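Side-chain contacts in contact-dependent inhibitor A (Enterobacter cloacae subsp. cloacae, PDB 4NTQ), which delivers a toxic ribosomal RNase into target bacteria, captured here as the C-terminal toxin region in complex with its immunity protein CdiI: residues G220-I223 / G224-D227; V192-G196 / K197-T201; A168-L172 / G173-R177. One frame throughout, in Å; residues are numbered along the deposited sequence.

Contact 1: residues G220-I223 / G224-D227; sequences GKRI and GTYD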
# COMPACT_ATOMS: atom_id res chain seq x y z
N GLY A 220 10.57 2.75 1.36
CA GLY A 220 9.15 2.54 1.14
C GLY A 220 8.38 2.10 2.38
O GLY A 220 7.23 1.67 2.29
N LYS A 221 9.02 2.19 3.54
CA LYS A 221 8.31 1.95 4.79
C LYS A 221 7.48 3.19 5.12
O LYS A 221 7.99 4.32 5.02
CB LYS A 221 9.29 1.68 5.93
CG LYS A 221 10.29 0.57 5.67
CD LYS A 221 9.76 -0.79 6.11
CE LYS A 221 10.86 -1.84 6.03
NZ LYS A 221 12.03 -1.45 6.84
N ARG A 222 6.23 3.00 5.51
CA ARG A 222 5.38 4.11 5.93
C ARG A 222 5.88 4.69 7.25
O ARG A 222 6.07 3.95 8.22
CB ARG A 222 3.94 3.66 6.11
CG ARG A 222 2.95 4.76 6.44
CD ARG A 222 1.52 4.25 6.21
NE ARG A 222 0.49 5.05 6.87
CZ ARG A 222 -0.82 4.85 6.72
NH1 ARG A 222 -1.26 3.88 5.92
NH2 ARG A 222 -1.69 5.62 7.36
N ILE A 223 6.10 5.99 7.27
CA ILE A 223 6.58 6.65 8.48
C ILE A 223 5.65 7.76 8.93
O ILE A 223 6.08 8.71 9.61
CB ILE A 223 8.03 7.16 8.36
CG1 ILE A 223 8.20 8.04 7.13
CG2 ILE A 223 9.00 5.99 8.33
CD1 ILE A 223 9.57 8.74 7.07
N GLY A 224 4.38 7.65 8.54
CA GLY A 224 3.33 8.46 9.13
C GLY A 224 2.29 9.09 8.22
O GLY A 224 2.47 9.20 7.00
N THR A 225 1.19 9.50 8.83
CA THR A 225 0.20 10.33 8.16
C THR A 225 0.55 11.77 8.52
O THR A 225 0.87 12.03 9.67
CB THR A 225 -1.21 10.01 8.66
OG1 THR A 225 -1.59 8.70 8.19
CG2 THR A 225 -2.20 11.05 8.14
N TYR A 226 0.52 12.68 7.55
CA TYR A 226 0.98 14.06 7.77
C TYR A 226 -0.03 15.11 7.34
O TYR A 226 -0.82 14.88 6.42
CB TYR A 226 2.30 14.31 7.03
CG TYR A 226 3.47 13.55 7.60
CD1 TYR A 226 4.47 14.20 8.32
CD2 TYR A 226 3.58 12.17 7.42
CE1 TYR A 226 5.54 13.49 8.85
CE2 TYR A 226 4.63 11.47 7.93
CZ TYR A 226 5.62 12.13 8.65
OH TYR A 226 6.67 11.40 9.17
N ASP A 227 0.01 16.28 7.98
CA ASP A 227 -0.86 17.39 7.56
C ASP A 227 -0.31 18.14 6.35
O ASP A 227 0.68 17.71 5.75
CB ASP A 227 -1.24 18.34 8.72
CG ASP A 227 -0.08 19.19 9.22
OD1 ASP A 227 -0.16 19.62 10.39
OD2 ASP A 227 0.89 19.47 8.47
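R222 runs alongside T225, and the two meet at their polar ends. From CB, the R222 chain sets out with CG opposite the backbone N (chi1 -176°), which carries it along the strand; R222 CG passes 3.8 Å from G224 N. The chain then stays extended through CD and NE, and NE is taken by the backbone O of D235. At the tip, R222 NH2 gives a bent bond to T225 OG1, 3.2 Å long with an N-H...O angle of 138°, the oxygen tilted somewhat out of the guanidinium plane. K214 NZ also bonds T225 OG1, while R222 NH1 forms a salt bridge with E30 of the CdiI chain. The guanidinium is thus gripped from several directions, which should fix its rotation.

A second bond runs from Y226 OH to I223 O, 2.8 Å. The hydroxyl stands above the carbonyl plane, and Y226 CE2 is 3.5 Å from I223 O. I223 and G224 both form backbone bonds with M215 of strand 213-216, and I223 has a psi of 25°, far from the extended value of a regular strand. Two residues set against one, with this backbone twist, are consistent with a classic-like beta bulge in strand 222-226.

Contact 2: residues V192-G196 / K197-T201; sequences VFYDG and KNYIT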
# COMPACT_ATOMS: atom_id res chain seq x y z
N VAL A 192 3.65 8.76 -6.63
CA VAL A 192 4.41 8.97 -5.42
C VAL A 192 5.35 10.14 -5.75
O VAL A 192 5.85 10.23 -6.87
CB VAL A 192 5.17 7.66 -5.10
CG1 VAL A 192 6.54 7.94 -4.63
CG2 VAL A 192 4.40 6.81 -4.10
N PHE A 193 5.55 11.06 -4.80
CA PHE A 193 6.43 12.20 -5.02
C PHE A 193 7.71 12.13 -4.18
O PHE A 193 7.66 11.89 -2.98
CB PHE A 193 5.67 13.51 -4.78
CG PHE A 193 4.45 13.66 -5.66
CD1 PHE A 193 4.54 14.24 -6.91
CD2 PHE A 193 3.22 13.19 -5.23
CE1 PHE A 193 3.42 14.37 -7.71
CE2 PHE A 193 2.09 13.31 -6.03
CZ PHE A 193 2.20 13.90 -7.28
N TYR A 194 8.84 12.34 -4.84
CA TYR A 194 10.15 12.03 -4.26
C TYR A 194 10.91 13.28 -3.80
O TYR A 194 10.96 14.29 -4.50
CB TYR A 194 10.97 11.27 -5.29
CG TYR A 194 12.25 10.67 -4.77
CD1 TYR A 194 13.37 10.58 -5.59
CD2 TYR A 194 12.34 10.18 -3.48
CE1 TYR A 194 14.55 10.03 -5.14
CE2 TYR A 194 13.51 9.61 -3.01
CZ TYR A 194 14.62 9.54 -3.85
OH TYR A 194 15.79 8.99 -3.41
N ASP A 195 11.52 13.18 -2.62
CA ASP A 195 12.25 14.26 -1.99
C ASP A 195 13.66 14.26 -2.47
O ASP A 195 14.36 15.26 -2.37
CB ASP A 195 12.32 14.01 -0.48
CG ASP A 195 12.19 15.27 0.32
OD1 ASP A 195 11.98 16.34 -0.27
OD2 ASP A 195 12.28 15.19 1.56
N GLY A 196 14.09 13.11 -2.97
CA GLY A 196 15.49 12.79 -2.99
C GLY A 196 15.84 12.01 -1.74
O GLY A 196 16.93 11.46 -1.62
N LYS A 197 14.91 11.95 -0.78
CA LYS A 197 15.06 11.11 0.40
C LYS A 197 13.79 10.29 0.67
O LYS A 197 13.82 9.06 0.68
CB LYS A 197 15.42 11.95 1.63
CG LYS A 197 15.64 11.12 2.91
CD LYS A 197 16.17 11.96 4.07
CE LYS A 197 16.20 11.18 5.38
NZ LYS A 197 17.02 9.94 5.31
N ASN A 198 12.68 10.99 0.88
CA ASN A 198 11.39 10.37 1.19
C ASN A 198 10.33 10.54 0.11
O ASN A 198 10.51 11.31 -0.84
CB ASN A 198 10.86 10.94 2.50
CG ASN A 198 11.68 10.52 3.68
OD1 ASN A 198 12.00 9.34 3.84
ND2 ASN A 198 12.05 11.49 4.52
N TYR A 199 9.21 9.83 0.28
CA TYR A 199 8.12 9.86 -0.68
C TYR A 199 6.80 10.25 -0.02
O TYR A 199 6.49 9.81 1.09
CB TYR A 199 7.96 8.50 -1.36
CG TYR A 199 9.23 7.93 -1.97
CD1 TYR A 199 9.51 8.09 -3.33
CD2 TYR A 199 10.15 7.23 -1.19
CE1 TYR A 199 10.66 7.56 -3.89
CE2 TYR A 199 11.31 6.71 -1.75
CZ TYR A 199 11.56 6.89 -3.10
OH TYR A 199 12.72 6.38 -3.65
N ILE A 200 6.01 11.06 -0.70
CA ILE A 200 4.67 11.37 -0.22
C ILE A 200 3.63 11.05 -1.29
O ILE A 200 3.94 11.08 -2.49
CB ILE A 200 4.52 12.84 0.19
CG1 ILE A 200 4.98 13.76 -0.93
CG2 ILE A 200 5.31 13.14 1.44
CD1 ILE A 200 4.85 15.23 -0.59
N THR A 201 2.43 10.70 -0.85
CA THR A 201 1.25 10.61 -1.71
C THR A 201 0.14 11.27 -0.94
O THR A 201 0.14 11.21 0.29
CB THR A 201 0.75 9.17 -1.95
OG1 THR A 201 0.41 8.56 -0.70
CG2 THR A 201 1.77 8.35 -2.63
O HOH W 1 15.58 8.10 -0.87
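Y194 lays its ring nearly parallel to that of Y199, the planes 13° apart and the centroids 4.4 Å apart, but offset so that little of one ring covers the other. The Y194 ring is turned back over the loop because its CG stands opposite the backbone N (chi1 -169°). One face meets the Y199 hydroxyl, with Y199 OH 3.4 Å from Y194 CE2; G196 N sits over the ring centre. A water bonds Y194 OH and donates to K197 O, tying the ring's tip to the loop backbone.

These residues close a beta hairpin between strands 192-194 and 199-202. F193 and I200 form a hydrogen-bonded antiparallel pair, with F193 N to I200 O at 2.8 Å and I200 N to F193 O at 2.9 Å, both donors in the carbonyl planes. D195 N to N198 O, 2.8 Å, ties the loop.

On the other face of the sheet, F193 CB lies 3.9 Å from I200 CG1, and A169 of helix 164-170 packs on both. V192 CG1 rests 3.6 Å from Y199 CB, while CG2 turns to the methyl of T201. F97 of the CdiI chain meets the Y199 ring, and D122 of that chain pairs with K197 NZ.

Contact 3: residues A168-L172 / G173-R177; sequences AASNL and GFDRR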
# COMPACT_ATOMS: atom_id res chain seq x y z
N ALA A 168 1.65 21.06 -5.10
CA ALA A 168 1.63 21.02 -3.65
C ALA A 168 2.85 20.29 -3.13
O ALA A 168 3.52 20.76 -2.21
CB ALA A 168 0.37 20.32 -3.16
N ALA A 169 3.13 19.13 -3.72
CA ALA A 169 4.29 18.32 -3.34
C ALA A 169 5.61 18.99 -3.75
O ALA A 169 6.61 18.90 -3.03
CB ALA A 169 4.18 16.91 -3.94
N SER A 170 5.61 19.64 -4.89
CA SER A 170 6.78 20.38 -5.34
C SER A 170 7.13 21.50 -4.36
O SER A 170 8.30 21.69 -4.02
CB SER A 170 6.54 20.98 -6.73
OG SER A 170 7.75 21.45 -7.29
N ASN A 171 6.11 22.22 -3.90
CA ASN A 171 6.31 23.28 -2.92
C ASN A 171 6.84 22.75 -1.59
O ASN A 171 7.35 23.51 -0.77
CB ASN A 171 5.02 24.06 -2.70
CG ASN A 171 4.70 24.99 -3.86
OD1 ASN A 171 5.60 25.61 -4.44
ND2 ASN A 171 3.42 25.09 -4.20
N LEU A 172 6.70 21.45 -1.38
CA LEU A 172 7.20 20.80 -0.18
C LEU A 172 8.62 20.27 -0.38
O LEU A 172 9.27 19.85 0.57
CB LEU A 172 6.25 19.69 0.24
CG LEU A 172 4.99 20.28 0.84
CD1 LEU A 172 3.95 19.21 1.16
CD2 LEU A 172 5.37 21.08 2.07
N GLY A 173 9.09 20.32 -1.62
CA GLY A 173 10.44 19.89 -1.95
C GLY A 173 10.46 18.62 -2.78
O GLY A 173 11.47 18.27 -3.38
N PHE A 174 9.32 17.94 -2.80
CA PHE A 174 9.19 16.66 -3.47
C PHE A 174 8.97 16.85 -4.97
O PHE A 174 7.86 16.67 -5.48
CB PHE A 174 8.07 15.86 -2.83
CG PHE A 174 8.33 15.50 -1.39
CD1 PHE A 174 8.73 14.21 -1.04
CD2 PHE A 174 8.19 16.44 -0.38
CE1 PHE A 174 8.98 13.88 0.29
CE2 PHE A 174 8.44 16.12 0.94
CZ PHE A 174 8.84 14.83 1.27
N ASP A 175 10.05 17.20 -5.67
CA ASP A 175 10.02 17.60 -7.07
C ASP A 175 9.72 16.49 -8.06
O ASP A 175 9.13 16.73 -9.12
CB ASP A 175 11.37 18.21 -7.46
CG ASP A 175 11.64 19.52 -6.76
OD1 ASP A 175 10.66 20.22 -6.42
OD2 ASP A 175 12.82 19.86 -6.56
N ARG A 176 10.15 15.28 -7.74
CA ARG A 176 10.14 14.19 -8.70
C ARG A 176 8.87 13.35 -8.60
O ARG A 176 8.74 12.51 -7.72
CB ARG A 176 11.40 13.32 -8.55
CG ARG A 176 11.55 12.20 -9.57
CD ARG A 176 11.30 12.71 -10.99
NE ARG A 176 12.23 13.77 -11.38
CZ ARG A 176 12.14 14.46 -12.51
NH1 ARG A 176 11.16 14.22 -13.37
NH2 ARG A 176 13.03 15.41 -12.78
N ARG A 177 7.92 13.59 -9.50
CA ARG A 177 6.75 12.75 -9.57
C ARG A 177 7.16 11.39 -10.09
O ARG A 177 7.69 11.28 -11.19
CB ARG A 177 5.70 13.34 -10.50
CG ARG A 177 4.56 12.37 -10.79
CD ARG A 177 3.52 12.95 -11.74
NE ARG A 177 2.33 12.11 -11.82
CZ ARG A 177 2.12 11.19 -12.75
NH1 ARG A 177 3.02 10.98 -13.70
NH2 ARG A 177 1.00 10.47 -12.73
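A169 and F174 touch through their CB atoms across the end of helix 164-170, which closes in a Schellman motif. G173 carries the positive phi (111°), and two backbone bonds return into the last turn: F174 N to A169 O and G173 N to S170 O, each 2.9 Å. The apolar contact that commonly accompanies this cap joins the same outer pair, A169 CB being 4.2 Å from F174 CB.

The F174 ring is set edge-on to the helix end, with A169 O near the ring plane. Its first torsion (chi1 -64°) places the ring beside the helix end, and its CD2 edge lies against L172, F174 CD2 coming 3.8 Å from L172 CB. Of the L172 side chain CB is the part that meets the ring, and L172 O lies beside the same edge, 3.7 Å from F174 CD2; the rest of the side chain leads away, and L172 packs on W213 and L230. The ring also packs on F193 and I200, so the phenyl group is wedged between the helix cap and the sheet.

On the polar side, the CB atoms of S170 and D175 both point away from the opposite segment, and it is the D175 carboxylate that comes back, taking a weak bond from S170 OG to D175 OD1 at 3.3 Å. F174 is the centre of an inverse gamma turn, after which D175 and R176 together face Y194 in a classic beta bulge.

A169 O takes two donors: L172 N, 3.0 Å from A169 O, and F174 N approach it from opposite faces of its carbonyl plane.

Overall arrangement
All three contacts feed one antiparallel sheet, but at different places. The five touching residues of contact 1, within strand 222-226, are all buried, and its polar ends continue into CdiI. Contact 2, the hairpin 192-201, is mixed: F193 and I200 lie buried while G196 and K197 at the turn are exposed, and it too is touched by CdiI. Contact 3 joins the helix to edge strand 176-178 and meets no other chain. A probable hydrogen bond from Y194 N to R176 O and the F174 ring against the hairpin backbone join contacts 2 and 3; contact 1 meets contact 2 through I223 and N198. Side-chain hydrogen bonding along one strand marks contact 1, ring and cross-strand packing contact 2, helix capping contact 3.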